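Local coordinates for fumarate lyase (Mesorhizobium sp., PDB 3C8T), which is of undetermined function but belongs to the fumarase/aspartase-type lyase superfamily, mainly helical proteins, and forms a four-chain assembly here, at residues 103-109 / 224-228; 187-191 / 207-212. All coordinates share one frame. Numbering follows the deposited sequence.

Contact 1 of 2, residues 103-109 / 224-228; sequences TTQDIMD and WHSAR
The start of helix 104-140 faces an irregular loop, 224-228, that leads into helix 229-255. T103 is the N-cap residue, in an extended conformation. Its CG2 lies 4.0 Å from H225 CE1. Its side chain makes no cap, but T103 N donates to D106 OD2 at 3.2 Å. Helical bonding follows, with M108 N to T104 O at 3.0 Å and D109 N to Q105 O at 2.8 Å.

Q105 marks the closest backbone approach, 7.0 Å between the CA atoms of Q105 and H225. Its extended side chain (t, t) sends NE2 to H225 O at 3.0 Å, while OE1 takes a bond from R313. D106 is an m rotamer. Its OD1 receives H225 NE2 at 2.6 Å, near the plane of the imidazole, and also the backbone N of S191. D109, one turn on, forms a two-pronged salt bridge. R228 NH1 meets D109 OD2 and R228 NH2 meets D109 OD1, both at 2.9 Å. R228 folds back to do this (m, m, m), and its NH1 also reaches W224 O at 2.8 Å. E321 pairs with the same guanidinium. The W224 ring has D109 OD2 over one face, 3.9 Å from CZ3.

Apart from T103, these residues are buried. The pattern is a His-carboxylate hydrogen bond beside a bidentate Asp-Arg salt bridge, tying the start of a long helix to the loop before another in this mainly helical lyase fold.

Contact 2 of 2, residues 187-191 / 207-212; sequences VVEFS and VQRELA
The F190 side chain packs on V207 and L211 of helix 204-215. The motif is an extended loop segment packed against one side of a helix, within the helical lyase fold. Residues 187-190 have open backbone angles, with psi between about 98° and 151°. S191 ends that run, with psi near -3°. The loop segment and the helix run in opposite directions. V188 CA is 5.5 Å from A212 CA, and F190 CA is 5.6 Å from Q208 CA.

Side chains alternate. V188 and F190 point their CA-to-CB bonds toward the helix, and E189 points away. The E189 side chain instead touches D106 of helix 104-140. V188 sits in the niche between Q208, L211 and A212. Its CG2 is 3.8 Å from L211 CG and its CG1 is 4.1 Å from A212 CB. V188 CG1 is also 3.7 Å from Q208 O.

F190 is a t rotamer. F190 CB is 3.6 Å from L211 CD2, and F190 CE2 is 3.4 Å from V207 CG1, a tight apolar fit. L37 of helix 23-43 packs on both F190 and V207, and A36 packs on L211. The apolar layer is therefore shared with a third element.

A hydrogen bond also crosses the interface. Q208 reaches across from the helix (t, t) to the loop, with its CG 3.9 Å from V188 CG1. S191 OG has its own partner in T223 OG1. The amide nitrogen NE2 of Q208 donates to F190 O at 2.9 Å, nearly straight, with an N-H...O angle of 173°.

Contacts 1 and 2 are both buried, and their centres are 11 Å apart. They bury similar areas, 313 and 342 Å², but by different chemistry. Contact 1 is mostly charged and polar. Contact 2 is mainly apolar, with a Q208-F190 hydrogen bond. They hold different helices: 104-140 in contact 1 and 204-215 in contact 2. Segment 187-191 of contact 2 also touches helix 104-140 and the loop 224-228 of contact 1. W224 NE1 lies 2.9 Å from V188 O, a probable hydrogen bond. D109 OD2 and E189 OE2 are only 2.5 Å apart, although both are carboxylate oxygens. Each contact also touches the second subunit: S226 packs on its K247, and S191 on its M435.

Contact 1 of 2, residues 103-109 / 224-228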
ATOM      1  N   THR A 103     -28.548 -16.488  -7.937  1.00 32.18           N
ATOM      2  CA  THR A 103     -27.196 -16.983  -8.108  1.00 30.63           C
ATOM      3  C   THR A 103     -26.467 -16.947  -6.733  1.00 31.01           C
ATOM      4  O   THR A 103     -26.909 -16.289  -5.765  1.00 30.74           O
ATOM      5  CB  THR A 103     -26.400 -16.215  -9.215  1.00 31.27           C
ATOM      6  OG1 THR A 103     -25.178 -16.921  -9.513  1.00 31.20           O
ATOM      7  CG2 THR A 103     -26.020 -14.783  -8.766  1.00 28.94           C
ATOM      8  N   THR A 104     -25.361 -17.672  -6.655  1.00 30.28           N
ATOM      9  CA  THR A 104     -24.508 -17.731  -5.469  1.00 30.43           C
ATOM     10  C   THR A 104     -24.077 -16.352  -4.914  1.00 30.07           C
ATOM     11  O   THR A 104     -24.269 -16.082  -3.713  1.00 30.25           O
ATOM     12  CB  THR A 104     -23.299 -18.652  -5.753  1.00 30.59           C
ATOM     13  OG1 THR A 104     -23.801 -19.975  -5.891  1.00 31.18           O
ATOM     14  CG2 THR A 104     -22.271 -18.616  -4.610  1.00 29.90           C
ATOM     15  N   GLN A 105     -23.536 -15.478  -5.773  1.00 28.99           N
ATOM     16  CA  GLN A 105     -23.154 -14.123  -5.297  1.00 28.89           C
ATOM     17  C   GLN A 105     -24.309 -13.263  -4.745  1.00 29.19           C
ATOM     18  O   GLN A 105     -24.092 -12.344  -3.906  1.00 29.14           O
ATOM     19  CB  GLN A 105     -22.395 -13.345  -6.374  1.00 28.84           C
ATOM     20  CG  GLN A 105     -21.527 -12.241  -5.797  1.00 27.82           C
ATOM     21  CD  GLN A 105     -20.887 -11.359  -6.860  1.00 26.99           C
ATOM     22  OE1 GLN A 105     -21.037 -11.604  -8.066  1.00 26.04           O
ATOM     23  NE2 GLN A 105     -20.179 -10.322  -6.419  1.00 22.56           N
ATOM     24  N   ASP A 106     -25.530 -13.539  -5.191  1.00 29.02           N
ATOM     25  CA  ASP A 106     -26.689 -12.862  -4.601  1.00 29.85           C
ATOM     26  C   ASP A 106     -26.788 -13.190  -3.114  1.00 29.14           C
ATOM     27  O   ASP A 106     -26.925 -12.313  -2.285  1.00 29.43           O
ATOM     28  CB  ASP A 106     -27.979 -13.283  -5.275  1.00 29.33           C
ATOM     29  CG  ASP A 106     -28.090 -12.788  -6.676  1.00 32.56           C
ATOM     30  OD1 ASP A 106     -27.398 -11.812  -7.050  1.00 36.65           O
ATOM     31  OD2 ASP A 106     -28.901 -13.373  -7.414  1.00 32.38           O
ATOM     32  N   ILE A 107     -26.718 -14.478  -2.793  1.00 30.20           N
ATOM     33  CA  ILE A 107     -26.900 -14.934  -1.421  1.00 29.25           C
ATOM     34  C   ILE A 107     -25.722 -14.520  -0.560  1.00 29.10           C
ATOM     35  O   ILE A 107     -25.927 -14.063   0.588  1.00 29.44           O
ATOM     36  CB  ILE A 107     -27.118 -16.471  -1.312  1.00 29.24           C
ATOM     37  CG1 ILE A 107     -28.217 -16.966  -2.269  1.00 30.68           C
ATOM     38  CG2 ILE A 107     -27.469 -16.858   0.136  1.00 29.34           C
ATOM     39  CD1 ILE A 107     -29.607 -16.287  -2.137  1.00 28.19           C
ATOM     40  N   MET A 108     -24.508 -14.657  -1.117  1.00 28.46           N
ATOM     41  CA  MET A 108     -23.255 -14.287  -0.411  1.00 28.00           C
ATOM     42  C   MET A 108     -23.083 -12.776  -0.203  1.00 28.58           C
ATOM     43  O   MET A 108     -22.666 -12.364   0.879  1.00 28.67           O
ATOM     44  CB  MET A 108     -22.039 -14.877  -1.124  1.00 28.49           C
ATOM     45  CG  MET A 108     -21.994 -16.412  -1.097  1.00 28.44           C
ATOM     46  SD  MET A 108     -20.523 -17.191  -1.871  1.00 27.01           S
ATOM     47  CE  MET A 108     -19.336 -16.804  -0.567  1.00 29.99           C
ATOM     48  N   ASP A 109     -23.444 -11.963  -1.208  1.00 28.03           N
ATOM     49  CA  ASP A 109     -23.439 -10.504  -1.081  1.00 28.09           C
ATOM     50  C   ASP A 109     -24.460 -10.031  -0.058  1.00 28.09           C
ATOM     51  O   ASP A 109     -24.178  -9.197   0.815  1.00 27.92           O
ATOM     52  CB  ASP A 109     -23.806  -9.851  -2.421  1.00 28.30           C
ATOM     53  CG  ASP A 109     -22.587  -9.553  -3.316  1.00 29.83           C
ATOM     54  OD1 ASP A 109     -21.443  -9.824  -2.927  1.00 29.49           O
ATOM     55  OD2 ASP A 109     -22.790  -9.019  -4.428  1.00 31.66           O
ATOM     56  N   TRP A 224     -25.009  -4.977  -8.274  1.00 25.46           N
ATOM     57  CA  TRP A 224     -23.692  -4.523  -7.854  1.00 25.58           C
ATOM     58  C   TRP A 224     -22.702  -5.689  -7.693  1.00 25.38           C
ATOM     59  O   TRP A 224     -21.763  -5.591  -6.933  1.00 26.36           O
ATOM     60  CB  TRP A 224     -23.785  -3.593  -6.615  1.00 24.60           C
ATOM     61  CG  TRP A 224     -24.577  -4.132  -5.457  1.00 24.39           C
ATOM     62  CD1 TRP A 224     -25.935  -4.122  -5.310  1.00 24.42           C
ATOM     63  CD2 TRP A 224     -24.047  -4.752  -4.254  1.00 23.98           C
ATOM     64  NE1 TRP A 224     -26.289  -4.692  -4.088  1.00 24.23           N
ATOM     65  CE2 TRP A 224     -25.141  -5.064  -3.424  1.00 23.23           C
ATOM     66  CE3 TRP A 224     -22.745  -5.033  -3.796  1.00 24.39           C
ATOM     67  CZ2 TRP A 224     -24.983  -5.672  -2.178  1.00 25.20           C
ATOM     68  CZ3 TRP A 224     -22.586  -5.638  -2.531  1.00 23.15           C
ATOM     69  CH2 TRP A 224     -23.687  -5.942  -1.754  1.00 25.99           C
ATOM     70  N   HIS A 225     -22.939  -6.798  -8.404  1.00 26.82           N
ATOM     71  CA  HIS A 225     -22.016  -7.938  -8.421  1.00 27.60           C
ATOM     72  C   HIS A 225     -20.604  -7.415  -8.738  1.00 27.35           C
ATOM     73  O   HIS A 225     -19.624  -7.898  -8.174  1.00 28.26           O
ATOM     74  CB  HIS A 225     -22.423  -8.967  -9.479  1.00 27.47           C
ATOM     75  CG  HIS A 225     -23.659  -9.755  -9.150  1.00 27.70           C
ATOM     76  ND1 HIS A 225     -24.486 -10.279 -10.127  1.00 28.77           N
ATOM     77  CD2 HIS A 225     -24.203 -10.120  -7.970  1.00 28.90           C
ATOM     78  CE1 HIS A 225     -25.486 -10.920  -9.558  1.00 28.99           C
ATOM     79  NE2 HIS A 225     -25.331 -10.851  -8.249  1.00 27.87           N
ATOM     80  N   SER A 226     -20.516  -6.429  -9.633  1.00 26.88           N
ATOM     81  CA  SER A 226     -19.224  -5.893 -10.083  1.00 27.70           C
ATOM     82  C   SER A 226     -19.019  -4.381  -9.869  1.00 27.12           C
ATOM     83  O   SER A 226     -18.032  -3.827 -10.340  1.00 27.61           O
ATOM     84  CB  SER A 226     -19.003  -6.248 -11.549  1.00 27.60           C
ATOM     85  OG  SER A 226     -19.893  -5.509 -12.352  1.00 29.71           O
ATOM     86  N   ALA A 227     -19.935  -3.746  -9.139  1.00 26.81           N
ATOM     87  CA  ALA A 227     -19.845  -2.323  -8.724  1.00 26.77           C
ATOM     88  C   ALA A 227     -19.696  -2.266  -7.195  1.00 26.72           C
ATOM     89  O   ALA A 227     -20.692  -2.193  -6.444  1.00 26.06           O
ATOM     90  CB  ALA A 227     -21.117  -1.530  -9.195  1.00 27.11           C
ATOM     91  N   ARG A 228     -18.444  -2.289  -6.729  1.00 26.63           N
ATOM     92  CA  ARG A 228     -18.131  -2.620  -5.314  1.00 27.47           C
ATOM     93  C   ARG A 228     -17.820  -1.394  -4.442  1.00 27.51           C
ATOM     94  O   ARG A 228     -17.226  -1.540  -3.365  1.00 27.63           O
ATOM     95  CB  ARG A 228     -16.920  -3.605  -5.272  1.00 27.17           C
ATOM     96  CG  ARG A 228     -17.072  -4.858  -6.197  1.00 28.08           C
ATOM     97  CD  ARG A 228     -18.392  -5.617  -5.941  1.00 26.84           C
ATOM     98  NE  ARG A 228     -18.401  -6.384  -4.688  1.00 25.88           N
ATOM     99  CZ  ARG A 228     -19.410  -7.144  -4.269  1.00 24.27           C
ATOM    100  NH1 ARG A 228     -20.549  -7.215  -4.985  1.00 21.02           N
ATOM    101  NH2 ARG A 228     -19.272  -7.852  -3.135  1.00 21.91           N
TER

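Contact 2 of 2, residues 187-191 / 207-212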
ATOM      1  N   VAL A 187     -27.860  -2.466   1.148  1.00 26.10           N
ATOM      2  CA  VAL A 187     -28.810  -2.736   0.090  1.00 27.45           C
ATOM      3  C   VAL A 187     -28.709  -4.196  -0.235  1.00 28.34           C
ATOM      4  O   VAL A 187     -27.662  -4.817  -0.056  1.00 29.06           O
ATOM      5  CB  VAL A 187     -28.575  -1.882  -1.225  1.00 27.23           C
ATOM      6  CG1 VAL A 187     -28.901  -0.420  -1.008  1.00 27.96           C
ATOM      7  CG2 VAL A 187     -27.175  -2.033  -1.775  1.00 26.14           C
ATOM      8  N   VAL A 188     -29.828  -4.754  -0.694  1.00 29.10           N
ATOM      9  CA  VAL A 188     -29.938  -6.168  -1.063  1.00 28.88           C
ATOM     10  C   VAL A 188     -29.100  -6.431  -2.303  1.00 28.26           C
ATOM     11  O   VAL A 188     -28.910  -5.525  -3.150  1.00 28.70           O
ATOM     12  CB  VAL A 188     -31.465  -6.530  -1.297  1.00 29.57           C
ATOM     13  CG1 VAL A 188     -31.973  -6.170  -2.741  1.00 28.24           C
ATOM     14  CG2 VAL A 188     -31.712  -7.963  -1.002  1.00 32.15           C
ATOM     15  N   GLU A 189     -28.588  -7.646  -2.435  1.00 27.99           N
ATOM     16  CA  GLU A 189     -28.151  -8.090  -3.764  1.00 28.39           C
ATOM     17  C   GLU A 189     -29.046  -9.247  -4.252  1.00 29.09           C
ATOM     18  O   GLU A 189     -29.030 -10.332  -3.655  1.00 27.91           O
ATOM     19  CB  GLU A 189     -26.691  -8.547  -3.779  1.00 28.28           C
ATOM     20  CG  GLU A 189     -26.241  -8.953  -5.176  1.00 28.40           C
ATOM     21  CD  GLU A 189     -25.582  -7.813  -5.917  1.00 28.69           C
ATOM     22  OE1 GLU A 189     -26.287  -7.174  -6.701  1.00 26.64           O
ATOM     23  OE2 GLU A 189     -24.377  -7.547  -5.700  1.00 29.55           O
ATOM     24  N   PHE A 190     -29.827  -9.012  -5.309  1.00 29.49           N
ATOM     25  CA  PHE A 190     -30.551 -10.108  -5.947  1.00 30.40           C
ATOM     26  C   PHE A 190     -30.714  -9.841  -7.437  1.00 31.36           C
ATOM     27  O   PHE A 190     -31.606  -9.054  -7.861  1.00 31.44           O
ATOM     28  CB  PHE A 190     -31.918 -10.362  -5.284  1.00 30.61           C
ATOM     29  CG  PHE A 190     -32.636 -11.540  -5.862  1.00 30.82           C
ATOM     30  CD1 PHE A 190     -32.186 -12.834  -5.600  1.00 29.26           C
ATOM     31  CD2 PHE A 190     -33.743 -11.349  -6.694  1.00 30.41           C
ATOM     32  CE1 PHE A 190     -32.832 -13.927  -6.156  1.00 32.84           C
ATOM     33  CE2 PHE A 190     -34.392 -12.408  -7.268  1.00 31.36           C
ATOM     34  CZ  PHE A 190     -33.958 -13.717  -7.011  1.00 32.35           C
ATOM     35  N   SER A 191     -29.829 -10.447  -8.232  1.00 31.44           N
ATOM     36  CA  SER A 191     -29.828 -10.169  -9.669  1.00 31.85           C
ATOM     37  C   SER A 191     -29.541 -11.368 -10.550  1.00 31.63           C
ATOM     38  O   SER A 191     -29.549 -11.246 -11.761  1.00 32.22           O
ATOM     39  CB  SER A 191     -28.851  -9.042 -10.021  1.00 33.01           C
ATOM     40  OG  SER A 191     -29.312  -7.783  -9.540  1.00 34.48           O
ATOM     41  N   VAL A 207     -39.416  -9.014  -7.429  1.00 35.82           N
ATOM     42  CA  VAL A 207     -38.797  -9.905  -6.433  1.00 35.17           C
ATOM     43  C   VAL A 207     -37.702  -9.184  -5.611  1.00 35.56           C
ATOM     44  O   VAL A 207     -37.696  -9.234  -4.380  1.00 34.65           O
ATOM     45  CB  VAL A 207     -38.225 -11.144  -7.113  1.00 34.73           C
ATOM     46  CG1 VAL A 207     -37.529 -12.074  -6.092  1.00 33.92           C
ATOM     47  CG2 VAL A 207     -39.335 -11.870  -7.868  1.00 34.86           C
ATOM     48  N   GLN A 208     -36.805  -8.501  -6.322  1.00 35.76           N
ATOM     49  CA  GLN A 208     -35.650  -7.806  -5.733  1.00 35.85           C
ATOM     50  C   GLN A 208     -36.090  -6.781  -4.690  1.00 36.31           C
ATOM     51  O   GLN A 208     -35.532  -6.719  -3.581  1.00 36.37           O
ATOM     52  CB  GLN A 208     -34.811  -7.123  -6.848  1.00 35.68           C
ATOM     53  CG  GLN A 208     -33.531  -6.492  -6.347  1.00 35.45           C
ATOM     54  CD  GLN A 208     -32.886  -5.614  -7.360  1.00 37.02           C
ATOM     55  OE1 GLN A 208     -33.163  -4.419  -7.398  1.00 37.25           O
ATOM     56  NE2 GLN A 208     -32.007  -6.187  -8.206  1.00 36.22           N
ATOM     57  N   ARG A 209     -37.084  -5.981  -5.058  1.00 36.30           N
ATOM     58  CA  ARG A 209     -37.699  -5.006  -4.164  1.00 37.34           C
ATOM     59  C   ARG A 209     -38.452  -5.621  -2.978  1.00 37.40           C
ATOM     60  O   ARG A 209     -38.318  -5.153  -1.849  1.00 38.03           O
ATOM     61  CB  ARG A 209     -38.647  -4.123  -4.966  1.00 38.27           C
ATOM     62  CG  ARG A 209     -37.923  -3.208  -5.912  1.00 41.67           C
ATOM     63  CD  ARG A 209     -38.870  -2.683  -6.965  1.00 47.05           C
ATOM     64  NE  ARG A 209     -38.166  -1.804  -7.903  1.00 47.99           N
ATOM     65  CZ  ARG A 209     -38.628  -1.504  -9.114  1.00 50.73           C
ATOM     66  NH1 ARG A 209     -39.779  -2.028  -9.533  1.00 48.43           N
ATOM     67  NH2 ARG A 209     -37.930  -0.702  -9.914  1.00 49.75           N
ATOM     68  N   GLU A 210     -39.259  -6.650  -3.234  1.00 37.29           N
ATOM     69  CA  GLU A 210     -39.904  -7.384  -2.148  1.00 37.28           C
ATOM     70  C   GLU A 210     -38.921  -7.975  -1.142  1.00 35.54           C
ATOM     71  O   GLU A 210     -39.152  -7.948   0.071  1.00 35.94           O
ATOM     72  CB  GLU A 210     -40.806  -8.491  -2.690  1.00 37.71           C
ATOM     73  CG  GLU A 210     -42.225  -8.076  -2.811  1.00 41.66           C
ATOM     74  CD  GLU A 210     -42.741  -7.399  -1.536  1.00 47.22           C
ATOM     75  OE1 GLU A 210     -42.908  -8.095  -0.492  1.00 47.92           O
ATOM     76  OE2 GLU A 210     -42.966  -6.164  -1.595  1.00 48.60           O
ATOM     77  N   LEU A 211     -37.840  -8.528  -1.669  1.00 34.93           N
ATOM     78  CA  LEU A 211     -36.780  -9.126  -0.877  1.00 34.38           C
ATOM     79  C   LEU A 211     -36.067  -8.096   0.007  1.00 33.68           C
ATOM     80  O   LEU A 211     -35.776  -8.373   1.152  1.00 34.19           O
ATOM     81  CB  LEU A 211     -35.795  -9.846  -1.796  1.00 34.23           C
ATOM     82  CG  LEU A 211     -34.559 -10.486  -1.168  1.00 33.81           C
ATOM     83  CD1 LEU A 211     -34.982 -11.591  -0.261  1.00 33.67           C
ATOM     84  CD2 LEU A 211     -33.665 -11.032  -2.263  1.00 34.53           C
ATOM     85  N   ALA A 212     -35.828  -6.905  -0.516  1.00 33.35           N
ATOM     86  CA  ALA A 212     -35.230  -5.836   0.277  1.00 33.94           C
ATOM     87  C   ALA A 212     -36.146  -5.539   1.483  1.00 35.20           C
ATOM     88  O   ALA A 212     -35.691  -5.376   2.620  1.00 34.85           O
ATOM     89  CB  ALA A 212     -35.039  -4.610  -0.580  1.00 32.10           C
TER